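Local coordinates for GGDEF and EAL domain-containing protein (Vibrio cholerae O1 str. 2010EL-1786, PDB 6PWK), which binds the second messenger c-di-GMP and probably acts as a LapD-type receptor relaying its level to the control of large adhesins and biofilm formation, at residues 247-252 and 275-280; 192-195 and 199-202; 308-313 and 331-336. All coordinates share one frame; numbering follows the deposited sequence.

Interaction 1 (247-252 and 275-280); sequences IFDQYV and QGSISQ. With C2E (9,9'-[(2R,3R,3aS,5S,7aR,9R,10R,10aS,12S,14aR)-3,5,10,12-tetrahydroxy-5,12-dioxidooctahydro-2H,7H-difuro[3,2-d:3',2'-j][1,3,7,9,2,8]tetraoxadiphosphacyclododecine-2,9-diyl]bis(2-amino-1,9-dihydro-6H-purin-6-one)), chain C.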
loop_
_atom_site.group_PDB
_atom_site.type_symbol
_atom_site.label_atom_id
_atom_site.label_comp_id
_atom_site.label_asym_id
_atom_site.label_seq_id
_atom_site.Cartn_x
_atom_site.Cartn_y
_atom_site.Cartn_z
ATOM N N ILE A 247 -3.948 16.307 2.713
ATOM C CA ILE A 247 -4.295 17.630 2.198
ATOM C C ILE A 247 -5.061 18.415 3.254
ATOM O O ILE A 247 -4.814 19.608 3.469
ATOM C CB ILE A 247 -5.108 17.510 0.894
ATOM C CG1 ILE A 247 -4.230 17.004 -0.252
ATOM C CG2 ILE A 247 -5.747 18.844 0.534
ATOM C CD1 ILE A 247 -4.303 15.512 -0.460
ATOM N N PHE A 248 -5.994 17.751 3.936
ATOM C CA PHE A 248 -6.776 18.407 4.975
ATOM C C PHE A 248 -5.920 18.737 6.192
ATOM O O PHE A 248 -6.037 19.828 6.761
ATOM C CB PHE A 248 -7.958 17.516 5.357
ATOM C CG PHE A 248 -8.661 17.938 6.611
ATOM C CD1 PHE A 248 -9.536 19.009 6.605
ATOM C CD2 PHE A 248 -8.461 17.248 7.795
ATOM C CE1 PHE A 248 -10.189 19.391 7.758
ATOM C CE2 PHE A 248 -9.112 17.626 8.951
ATOM C CZ PHE A 248 -9.976 18.699 8.931
ATOM N N ASP A 249 -5.048 17.811 6.602
ATOM C CA ASP A 249 -4.211 18.057 7.771
ATOM C C ASP A 249 -3.189 19.156 7.506
ATOM O O ASP A 249 -2.896 19.963 8.396
ATOM C CB ASP A 249 -3.513 16.769 8.204
ATOM C CG ASP A 249 -4.411 15.873 9.036
ATOM O OD1 ASP A 249 -5.377 16.392 9.632
ATOM O OD2 ASP A 249 -4.147 14.653 9.099
ATOM N N GLN A 250 -2.637 19.207 6.293
ATOM C CA GLN A 250 -1.671 20.254 5.977
ATOM C C GLN A 250 -2.324 21.630 5.977
ATOM O O GLN A 250 -1.694 22.621 6.362
ATOM C CB GLN A 250 -1.006 19.968 4.630
ATOM C CG GLN A 250 0.019 18.846 4.684
ATOM C CD GLN A 250 0.395 18.324 3.312
ATOM O OE1 GLN A 250 0.693 17.140 3.147
ATOM N NE2 GLN A 250 0.384 19.204 2.318
ATOM N N TYR A 251 -3.586 21.713 5.554
ATOM C CA TYR A 251 -4.294 22.988 5.594
ATOM C C TYR A 251 -4.537 23.434 7.031
ATOM O O TYR A 251 -4.317 24.601 7.376
ATOM C CB TYR A 251 -5.615 22.884 4.832
ATOM C CG TYR A 251 -6.481 24.117 4.954
ATOM C CD1 TYR A 251 -6.249 25.234 4.162
ATOM C CD2 TYR A 251 -7.531 24.165 5.865
ATOM C CE1 TYR A 251 -7.038 26.365 4.272
ATOM C CE2 TYR A 251 -8.323 25.290 5.982
ATOM C CZ TYR A 251 -8.073 26.386 5.184
ATOM O OH TYR A 251 -8.861 27.509 5.296
ATOM N N VAL A 252 -4.992 22.513 7.885
ATOM C CA VAL A 252 -5.248 22.849 9.282
ATOM C C VAL A 252 -3.963 23.284 9.974
ATOM O O VAL A 252 -3.946 24.272 10.718
ATOM C CB VAL A 252 -5.905 21.657 10.003
ATOM C CG1 VAL A 252 -6.001 21.926 11.499
ATOM C CG2 VAL A 252 -7.281 21.374 9.413
ATOM N N GLN A 275 -4.870 9.117 10.660
ATOM C CA GLN A 275 -3.927 8.024 10.439
ATOM C C GLN A 275 -3.462 7.975 8.990
ATOM O O GLN A 275 -2.276 7.753 8.720
ATOM C CB GLN A 275 -4.554 6.690 10.847
ATOM C CG GLN A 275 -3.689 5.480 10.518
ATOM C CD GLN A 275 -4.179 4.207 11.181
ATOM O OE1 GLN A 275 -4.897 4.250 12.180
ATOM N NE2 GLN A 275 -3.792 3.065 10.627
ATOM N N GLY A 276 -4.379 8.188 8.043
ATOM C CA GLY A 276 -4.021 8.163 6.636
ATOM C C GLY A 276 -3.003 9.210 6.238
ATOM O O GLY A 276 -2.333 9.051 5.212
ATOM N N SER A 277 -2.870 10.278 7.024
ATOM C CA SER A 277 -1.855 11.287 6.736
ATOM C C SER A 277 -0.475 10.830 7.196
ATOM O O SER A 277 0.527 11.104 6.527
ATOM C CB SER A 277 -2.230 12.611 7.401
ATOM O OG SER A 277 -3.526 13.029 7.006
ATOM N N ILE A 278 -0.410 10.125 8.329
ATOM C CA ILE A 278 0.871 9.702 8.884
ATOM C C ILE A 278 1.509 8.609 8.031
ATOM O O ILE A 278 2.742 8.524 7.936
ATOM C CB ILE A 278 0.669 9.267 10.350
ATOM C CG1 ILE A 278 0.734 10.493 11.265
ATOM C CG2 ILE A 278 1.677 8.205 10.773
ATOM C CD1 ILE A 278 0.332 10.217 12.688
ATOM N N SER A 279 0.698 7.780 7.378
ATOM C CA SER A 279 1.207 6.759 6.470
ATOM C C SER A 279 1.550 7.313 5.089
ATOM O O SER A 279 1.811 6.531 4.169
ATOM C CB SER A 279 0.193 5.620 6.341
ATOM O OG SER A 279 -1.085 6.109 5.976
ATOM N N GLN A 280 1.557 8.639 4.930
ATOM C CA GLN A 280 1.934 9.274 3.677
ATOM C C GLN A 280 3.332 9.856 3.825
ATOM O O GLN A 280 3.502 10.855 4.540
ATOM C CB GLN A 280 0.935 10.370 3.309
ATOM C CG GLN A 280 0.461 10.341 1.861
ATOM C CD GLN A 280 -0.418 9.143 1.552
ATOM O OE1 GLN A 280 -1.043 8.568 2.443
ATOM N NE2 GLN A 280 -0.469 8.761 0.281
HETATM P P1 C2E C . -11.716 13.984 18.929
HETATM O O2P C2E C . -10.213 13.968 18.994
HETATM O O1P C2E C . -12.160 13.004 19.979
HETATM O "O5'" C2E C . -12.331 15.421 19.416
HETATM C "C5'" C2E C . -13.295 15.416 20.416
HETATM C "C4'" C2E C . -14.675 15.477 19.703
HETATM O "O4'" C2E C . -15.638 15.367 20.569
HETATM C "C3'" C2E C . -14.908 16.861 19.072
HETATM O "O3'" C2E C . -15.950 16.733 18.231
HETATM C "C2'" C2E C . -15.378 17.656 20.299
HETATM O "O2'" C2E C . -16.062 18.909 19.868
HETATM C "C1'" C2E C . -16.285 16.835 20.745
HETATM N N9 C2E C . -16.711 16.871 22.121
HETATM C C8 C2E C . -15.711 17.625 22.639
HETATM N N7 C2E C . -15.964 17.747 23.968
HETATM C C5 C2E C . -17.076 17.079 24.255
HETATM C C6 C2E C . -17.873 16.826 25.546
HETATM O O6 C2E C . -17.533 17.277 26.588
HETATM N N1 C2E C . -19.064 16.032 25.502
HETATM C C2 C2E C . -19.537 15.454 24.271
HETATM N N2 C2E C . -20.741 14.636 24.169
HETATM N N3 C2E C . -18.757 15.709 23.071
HETATM C C4 C2E C . -17.523 16.535 23.104
HETATM P P11 C2E C . -15.629 17.325 16.715
HETATM O O21 C2E C . -15.438 18.811 16.564
HETATM O O11 C2E C . -16.834 16.992 15.872
HETATM O O5A C2E C . -14.369 16.367 16.248
HETATM C C5A C2E C . -14.776 15.062 15.939
HETATM C C4A C2E C . -13.630 14.288 15.425
HETATM O O4A C2E C . -13.273 14.757 14.260
HETATM C C3A C2E C . -12.303 14.446 16.450
HETATM O O3A C2E C . -12.341 13.386 17.516
HETATM C C2A C2E C . -11.316 14.299 15.741
HETATM O O2A C2E C . -10.936 12.843 15.672
HETATM C C1A C2E C . -11.764 14.855 14.280
HETATM N N91 C2E C . -11.357 16.091 14.113
HETATM C C81 C2E C . -11.897 17.238 14.556
HETATM N N71 C2E C . -11.099 18.227 14.113
HETATM C C51 C2E C . -10.100 17.688 13.419
HETATM C C61 C2E C . -8.910 18.303 12.691
HETATM O O61 C2E C . -8.786 19.475 12.704
HETATM N N11 C2E C . -7.961 17.479 12.008
HETATM C C21 C2E C . -8.123 16.052 12.000
HETATM N N21 C2E C . -7.156 15.218 11.303
HETATM N N31 C2E C . -9.268 15.473 12.705
HETATM C C41 C2E C . -10.255 16.341 13.415
#
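In the c-di-GMP pocket of the EAL domain, a barrel of the TIM type, Asp249 on helix 245-261 reaches across to Ser277 on the short helix 275-278. The contact is small and buried, 76 Å² in all, and these two residues also mark the closest pass of the backbones, with 7.2 Å between Asp249 CA and Ser277 CA. Both side chains point into the gap, and the carboxylate divides its two oxygens between protein and ligand. Ser277 OG donates to Asp249 OD2 over 2.7 Å, coming from above the carboxylate plane, about 35° out of it. The same OD2 is hydrogen-bonded to the backbone N of Ala274, while Ser277 OG is further tied to Ser245 OG. This second shell fixes the rotation of the acid and presents its other oxygen to the nucleotide. Asp249 OD1 then accepts a nearly straight bond from the exocyclic amine N21 of one guanine, 2.7 Å long with an N-H...O angle of 163°. Three donors round one buried carboxylate would be expected to favour its charged form.

Phe248 and Val252, on the same helix, meet the same guanine beside this polar grip. Phe248 CG lies anti to the backbone N (chi1 167°), which carries the ring to the base: guanine C21 sits in the plane of the phenyl ring at its edge, and CE2 is 3.3 Å from N11. Phe235 packs edge-to-face with Phe248. Helix 281-292 adds Phe283, which touches both Asp249 and Ser277. The two methyls of Val252 serve different partners: CG2 lies 3.8 Å above one face of the Phe248 ring, toward its rim, and CG1 is 3.9 Å from the guanine O61.

Interaction 2 (192-195 and 199-202); sequences EEAI and WFTF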
loop_
_atom_site.group_PDB
_atom_site.type_symbol
_atom_site.label_atom_id
_atom_site.label_comp_id
_atom_site.label_asym_id
_atom_site.label_seq_id
_atom_site.Cartn_x
_atom_site.Cartn_y
_atom_site.Cartn_z
ATOM N N GLU A 192 -12.100 19.976 -0.647
ATOM C CA GLU A 192 -11.230 20.786 -1.494
ATOM C C GLU A 192 -11.857 22.144 -1.779
ATOM O O GLU A 192 -11.163 23.168 -1.799
ATOM C CB GLU A 192 -10.936 20.056 -2.806
ATOM C CG GLU A 192 -10.131 18.777 -2.658
ATOM C CD GLU A 192 -10.004 18.024 -3.967
ATOM O OE1 GLU A 192 -9.046 17.238 -4.115
ATOM O OE2 GLU A 192 -10.865 18.223 -4.853
ATOM N N GLU A 193 -13.170 22.169 -2.006
ATOM C CA GLU A 193 -13.869 23.435 -2.193
ATOM C C GLU A 193 -13.799 24.285 -0.931
ATOM O O GLU A 193 -13.557 25.496 -0.998
ATOM C CB GLU A 193 -15.319 23.166 -2.594
ATOM C CG GLU A 193 -16.082 24.376 -3.091
ATOM C CD GLU A 193 -17.511 24.040 -3.466
ATOM O OE1 GLU A 193 -18.216 24.928 -3.989
ATOM O OE2 GLU A 193 -17.930 22.885 -3.238
ATOM N N ALA A 194 -13.993 23.662 0.236
ATOM C CA ALA A 194 -13.930 24.396 1.495
ATOM C C ALA A 194 -12.521 24.900 1.771
ATOM O O ALA A 194 -12.342 26.000 2.310
ATOM C CB ALA A 194 -14.413 23.511 2.641
ATOM N N ILE A 195 -11.507 24.108 1.419
ATOM C CA ILE A 195 -10.129 24.557 1.584
ATOM C C ILE A 195 -9.837 25.728 0.655
ATOM O O ILE A 195 -9.192 26.705 1.049
ATOM C CB ILE A 195 -9.159 23.383 1.345
ATOM C CG1 ILE A 195 -9.287 22.350 2.465
ATOM C CG2 ILE A 195 -7.727 23.882 1.225
ATOM C CD1 ILE A 195 -8.415 21.128 2.270
ATOM N N TRP A 199 -13.689 28.320 3.810
ATOM C CA TRP A 199 -14.951 28.171 4.519
ATOM C C TRP A 199 -14.781 27.563 5.902
ATOM O O TRP A 199 -15.785 27.251 6.551
ATOM C CB TRP A 199 -15.917 27.307 3.703
ATOM C CG TRP A 199 -16.416 27.958 2.454
ATOM C CD1 TRP A 199 -16.427 29.293 2.172
ATOM C CD2 TRP A 199 -16.972 27.301 1.311
ATOM N NE1 TRP A 199 -16.962 29.508 0.924
ATOM C CE2 TRP A 199 -17.303 28.299 0.374
ATOM C CE3 TRP A 199 -17.221 25.964 0.988
ATOM C CZ2 TRP A 199 -17.870 28.004 -0.863
ATOM C CZ3 TRP A 199 -17.785 25.672 -0.240
ATOM C CH2 TRP A 199 -18.104 26.686 -1.150
ATOM N N PHE A 200 -13.547 27.392 6.364
ATOM C CA PHE A 200 -13.294 26.659 7.593
ATOM C C PHE A 200 -13.486 27.538 8.821
ATOM O O PHE A 200 -13.159 28.728 8.815
ATOM C CB PHE A 200 -11.877 26.082 7.585
ATOM C CG PHE A 200 -11.777 24.741 6.919
ATOM C CD1 PHE A 200 -11.756 24.636 5.538
ATOM C CD2 PHE A 200 -11.706 23.585 7.675
ATOM C CE1 PHE A 200 -11.667 23.400 4.927
ATOM C CE2 PHE A 200 -11.616 22.348 7.069
ATOM C CZ PHE A 200 -11.596 22.255 5.694
ATOM N N THR A 201 -14.029 26.936 9.876
ATOM C CA THR A 201 -14.114 27.542 11.196
ATOM C C THR A 201 -13.385 26.647 12.189
ATOM O O THR A 201 -13.269 25.435 11.983
ATOM C CB THR A 201 -15.570 27.737 11.638
ATOM O OG1 THR A 201 -16.215 26.462 11.740
ATOM C CG2 THR A 201 -16.323 28.601 10.635
ATOM N N PHE A 202 -12.890 27.248 13.269
ATOM C CA PHE A 202 -12.066 26.532 14.230
ATOM C C PHE A 202 -12.541 26.802 15.650
ATOM O O PHE A 202 -12.930 27.925 15.984
ATOM C CB PHE A 202 -10.591 26.919 14.093
ATOM C CG PHE A 202 -10.008 26.597 12.749
ATOM C CD1 PHE A 202 -9.501 25.336 12.487
ATOM C CD2 PHE A 202 -9.976 27.551 11.747
ATOM C CE1 PHE A 202 -8.967 25.035 11.252
ATOM C CE2 PHE A 202 -9.443 27.256 10.508
ATOM C CZ PHE A 202 -8.938 25.995 10.261
#
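Trp199 and Phe200 fold back against the last turns of helix 184-197, and a single backbone hydrogen bond pins the turn. Trp199 N donates to Ala194 O over 3.1 Å at an N-H...O angle of 160°. The bond spans five residues, one more than the alpha-helical repeat, and so closes the chain as it leaves the helix.

Apolar packing does most of the rest, on two aromatic rings. Phe200 presents its edge to the helix backbone, with Ala194 O and Ile195 N in the plane of the ring. Its CE1 corner is shared between two side chains, 3.6 Å from Ala194 CB and 3.6 Å from Ile195 CG1. Tyr251 and Phe223 meet the same ring, which joins the turn to the domain core. The indole lies along the helix: Trp199 CE3 is 3.7 Å from Ala194 CA, and Glu193 O stands above one face of the ring, toward the rim.

The third kind of contact is the acidic side chain against the indole. Glu193, with CG anti to the backbone N (chi1 -168°) and the chain extended beyond, runs past the six-membered ring, bringing CG to 3.6 Å from Trp199 CZ3 and OE1 to 3.3 Å from Trp199 CH2. Carboxylate and ring are tilted 48° apart, so this is no flat stack. The charge is answered by Lys225, which forms a salt bridge with Glu193 OE2 and is itself touched by Trp199.

Helix 184-197 leads through this short connection into the barrel, whose strand 200-209 runs antiparallel to both of its neighbours, 214-225 and 408-409, the reversed first strand that distinguishes EAL domains from the classical TIM barrel.

Interaction 3 (308-313 and 331-336); sequences GCFVNE and FGVDNY. With MG (magnesium ion), chain E; C2E (9,9'-[(2R,3R,3aS,5S,7aR,9R,10R,10aS,12S,14aR)-3,5,10,12-tetrahydroxy-5,12-dioxidooctahydro-2H,7H-difuro[3,2-d:3',2'-j][1,3,7,9,2,8]tetraoxadiphosphacyclododecine-2,9-diyl]bis(2-amino-1,9-dihydro-6H-purin-6-one)), chain C.
Phe310 reaches from helix 307-312 over strand 330-336, with the far end of its ring set against Phe331 and Val333. The short helix and strand segments lie almost at right angles, 86° between their directions, with their axes 10.3 Å apart at closest approach, a gap the aromatic side chains bridge. Phe310 turns its edge to Phe331: Phe331 CD1 lies close to the plane of the Phe310 ring, 4.1 Å from Phe310 CZ, and the two side chains cross at a slant. Their planes are only about 30° apart, so the pair is neither a T-shaped nor an offset stack. Phe331 takes its place with CG between the backbone N and the carbonyl carbon (chi1 63°), turning its ring toward the helix.

Val333, two residues along the strand, meets the same end of the ring, its CG2 branch 3.7 Å from Phe310 CE2. Between them Gly332 O faces the edge of the Phe310 ring. Tyr345 and Phe349 also pack on Phe310, Phe349 edge-to-face, so the ring is enclosed within the apolar layer between barrel and helices.

Directly after Val333 the chain turns, and Asp334 leads away from the helix to the magnesium ion. Its carboxylate is bidentate, OD1 at 2.4 Å and OD2 at 2.3 Å from the metal. The c-di-GMP phosphate oxygen O2P binds the same ion at 2.1 Å, and Glu218, Asn272 and Glu304 complete the site. Parallel strands 301-305 and 330-336 are barrel neighbours; a short helix covers the latter's side chains, and where the chain turns its corner at Asp334 and Asn335 metal and phosphate meet, as in the ligand site of an EAL-domain TIM-type barrel.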
loop_
_atom_site.group_PDB
_atom_site.type_symbol
_atom_site.label_atom_id
_atom_site.label_comp_id
_atom_site.label_asym_id
_atom_site.label_seq_id
_atom_site.Cartn_x
_atom_site.Cartn_y
_atom_site.Cartn_z
ATOM N N GLY A 308 -4.556 4.169 17.239
ATOM C CA GLY A 308 -4.476 3.208 16.152
ATOM C C GLY A 308 -3.212 3.341 15.325
ATOM O O GLY A 308 -2.733 2.356 14.758
ATOM N N CYS A 309 -2.655 4.551 15.240
ATOM C CA CYS A 309 -1.395 4.738 14.526
ATOM C C CYS A 309 -0.265 3.969 15.194
ATOM O O CYS A 309 0.500 3.263 14.529
ATOM C CB CYS A 309 -1.040 6.221 14.451
ATOM S SG CYS A 309 -1.898 7.149 13.183
ATOM N N PHE A 310 -0.145 4.098 16.516
ATOM C CA PHE A 310 0.998 3.521 17.214
ATOM C C PHE A 310 0.990 1.998 17.165
ATOM O O PHE A 310 2.058 1.376 17.133
ATOM C CB PHE A 310 1.023 4.001 18.665
ATOM C CG PHE A 310 1.302 5.470 18.817
ATOM C CD1 PHE A 310 2.604 5.942 18.861
ATOM C CD2 PHE A 310 0.262 6.378 18.929
ATOM C CE1 PHE A 310 2.863 7.292 19.005
ATOM C CE2 PHE A 310 0.515 7.728 19.076
ATOM C CZ PHE A 310 1.816 8.186 19.113
ATOM N N VAL A 311 -0.190 1.378 17.155
ATOM C CA VAL A 311 -0.248 -0.080 17.199
ATOM C C VAL A 311 -0.349 -0.697 15.805
ATOM O O VAL A 311 0.065 -1.843 15.610
ATOM C CB VAL A 311 -1.409 -0.544 18.101
ATOM C CG1 VAL A 311 -1.701 0.491 19.180
ATOM C CG2 VAL A 311 -2.661 -0.855 17.287
ATOM N N ASN A 312 -0.881 0.035 14.825
ATOM C CA ASN A 312 -1.029 -0.493 13.474
ATOM C C ASN A 312 0.036 0.009 12.512
ATOM O O ASN A 312 0.441 -0.736 11.616
ATOM C CB ASN A 312 -2.414 -0.147 12.914
ATOM C CG ASN A 312 -3.543 -0.732 13.742
ATOM O OD1 ASN A 312 -3.466 -1.871 14.203
ATOM N ND2 ASN A 312 -4.600 0.049 13.934
ATOM N N GLU A 313 0.499 1.247 12.672
ATOM C CA GLU A 313 1.541 1.821 11.818
ATOM C C GLU A 313 2.660 2.395 12.678
ATOM O O GLU A 313 2.917 3.602 12.661
ATOM C CB GLU A 313 0.955 2.894 10.902
ATOM C CG GLU A 313 -0.203 2.427 10.032
ATOM C CD GLU A 313 0.235 1.490 8.921
ATOM O OE1 GLU A 313 1.455 1.375 8.680
ATOM O OE2 GLU A 313 -0.643 0.867 8.287
ATOM N N PHE A 331 4.192 15.538 20.680
ATOM C CA PHE A 331 3.031 14.774 20.248
ATOM C C PHE A 331 2.402 14.061 21.437
ATOM O O PHE A 331 3.031 13.873 22.481
ATOM C CB PHE A 331 3.404 13.758 19.159
ATOM C CG PHE A 331 4.379 12.710 19.619
ATOM C CD1 PHE A 331 3.933 11.509 20.149
ATOM C CD2 PHE A 331 5.744 12.927 19.523
ATOM C CE1 PHE A 331 4.829 10.547 20.575
ATOM C CE2 PHE A 331 6.643 11.968 19.946
ATOM C CZ PHE A 331 6.186 10.776 20.473
ATOM N N GLY A 332 1.144 13.652 21.252
ATOM C CA GLY A 332 0.419 12.888 22.246
ATOM C C GLY A 332 -0.466 11.847 21.587
ATOM O O GLY A 332 -0.524 11.745 20.360
ATOM N N VAL A 333 -1.155 11.077 22.428
ATOM C CA VAL A 333 -2.029 9.994 21.986
ATOM C C VAL A 333 -3.475 10.416 22.209
ATOM O O VAL A 333 -3.803 11.028 23.232
ATOM C CB VAL A 333 -1.713 8.680 22.726
ATOM C CG1 VAL A 333 -2.517 7.528 22.134
ATOM C CG2 VAL A 333 -0.222 8.388 22.661
ATOM N N ASP A 334 -4.342 10.087 21.250
ATOM C CA ASP A 334 -5.708 10.601 21.241
ATOM C C ASP A 334 -6.733 9.605 21.778
ATOM O O ASP A 334 -7.541 9.957 22.641
ATOM C CB ASP A 334 -6.087 11.034 19.819
ATOM C CG ASP A 334 -7.187 12.082 19.801
ATOM O OD1 ASP A 334 -7.686 12.449 20.886
ATOM O OD2 ASP A 334 -7.549 12.544 18.698
ATOM N N ASN A 335 -6.738 8.373 21.271
ATOM C CA ASN A 335 -7.669 7.342 21.726
ATOM C C ASN A 335 -7.034 6.425 22.760
ATOM O O ASN A 335 -7.191 5.201 22.700
ATOM C CB ASN A 335 -8.190 6.532 20.543
ATOM C CG ASN A 335 -9.198 7.296 19.712
ATOM O OD1 ASN A 335 -9.898 8.172 20.218
ATOM N ND2 ASN A 335 -9.280 6.966 18.427
ATOM N N TYR A 336 -6.323 7.001 23.728
ATOM C CA TYR A 336 -5.547 6.209 24.672
ATOM C C TYR A 336 -6.439 5.276 25.480
ATOM O O TYR A 336 -7.431 5.704 26.077
ATOM C CB TYR A 336 -4.768 7.129 25.608
ATOM C CG TYR A 336 -3.990 6.381 26.658
ATOM C CD1 TYR A 336 -3.027 5.456 26.291
ATOM C CD2 TYR A 336 -4.215 6.596 28.009
ATOM C CE1 TYR A 336 -2.315 4.764 27.238
ATOM C CE2 TYR A 336 -3.498 5.906 28.970
ATOM C CZ TYR A 336 -2.546 4.991 28.574
ATOM O OH TYR A 336 -1.819 4.294 29.512
HETATM MG MG MG E . -8.241 14.475 19.672
HETATM P P1 C2E C . -11.716 13.984 18.929
HETATM O O2P C2E C . -10.213 13.968 18.994
HETATM O O1P C2E C . -12.160 13.004 19.979
HETATM O "O5'" C2E C . -12.331 15.421 19.416
HETATM C "C5'" C2E C . -13.295 15.416 20.416
HETATM C "C4'" C2E C . -14.675 15.477 19.703
HETATM O "O4'" C2E C . -15.638 15.367 20.569
HETATM C "C3'" C2E C . -14.908 16.861 19.072
HETATM O "O3'" C2E C . -15.950 16.733 18.231
HETATM C "C2'" C2E C . -15.378 17.656 20.299
HETATM O "O2'" C2E C . -16.062 18.909 19.868
HETATM C "C1'" C2E C . -16.285 16.835 20.745
HETATM N N9 C2E C . -16.711 16.871 22.121
HETATM C C8 C2E C . -15.711 17.625 22.639
HETATM N N7 C2E C . -15.964 17.747 23.968
HETATM C C5 C2E C . -17.076 17.079 24.255
HETATM C C6 C2E C . -17.873 16.826 25.546
HETATM O O6 C2E C . -17.533 17.277 26.588
HETATM N N1 C2E C . -19.064 16.032 25.502
HETATM C C2 C2E C . -19.537 15.454 24.271
HETATM N N2 C2E C . -20.741 14.636 24.169
HETATM N N3 C2E C . -18.757 15.709 23.071
HETATM C C4 C2E C . -17.523 16.535 23.104
HETATM P P11 C2E C . -15.629 17.325 16.715
HETATM O O21 C2E C . -15.438 18.811 16.564
HETATM O O11 C2E C . -16.834 16.992 15.872
HETATM O O5A C2E C . -14.369 16.367 16.248
HETATM C C5A C2E C . -14.776 15.062 15.939
HETATM C C4A C2E C . -13.630 14.288 15.425
HETATM O O4A C2E C . -13.273 14.757 14.260
HETATM C C3A C2E C . -12.303 14.446 16.450
HETATM O O3A C2E C . -12.341 13.386 17.516
HETATM C C2A C2E C . -11.316 14.299 15.741
HETATM O O2A C2E C . -10.936 12.843 15.672
HETATM C C1A C2E C . -11.764 14.855 14.280
HETATM N N91 C2E C . -11.357 16.091 14.113
HETATM C C81 C2E C . -11.897 17.238 14.556
HETATM N N71 C2E C . -11.099 18.227 14.113
HETATM C C51 C2E C . -10.100 17.688 13.419
HETATM C C61 C2E C . -8.910 18.303 12.691
HETATM O O61 C2E C . -8.786 19.475 12.704
HETATM N N11 C2E C . -7.961 17.479 12.008
HETATM C C21 C2E C . -8.123 16.052 12.000
HETATM N N21 C2E C . -7.156 15.218 11.303
HETATM N N31 C2E C . -9.268 15.473 12.705
HETATM C C41 C2E C . -10.255 16.341 13.415
#

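Overall arrangement
From the N terminus the three contacts follow in series, none nesting in or crossing another, and all lie in the EAL domain. Interaction 2 closes a connection of three residues, two of them still helical, between helix 184-197 and strand 200-209. Interaction 1 then closes a loop of 22 residues that includes strand 269-272, and interaction 3 one of 17, mostly helix. Interaction 1 lies in the middle: its helix packs Phe248 and Tyr251 against Phe200 and Ile195 of interaction 2, while Gln275 and Ile278 touch Cys309 of interaction 3. Interactions 1 and 3 grip c-di-GMP at the base and the metal-bound phosphate; interactions 2 and 3 stay about 14 Å apart at their nearest atoms.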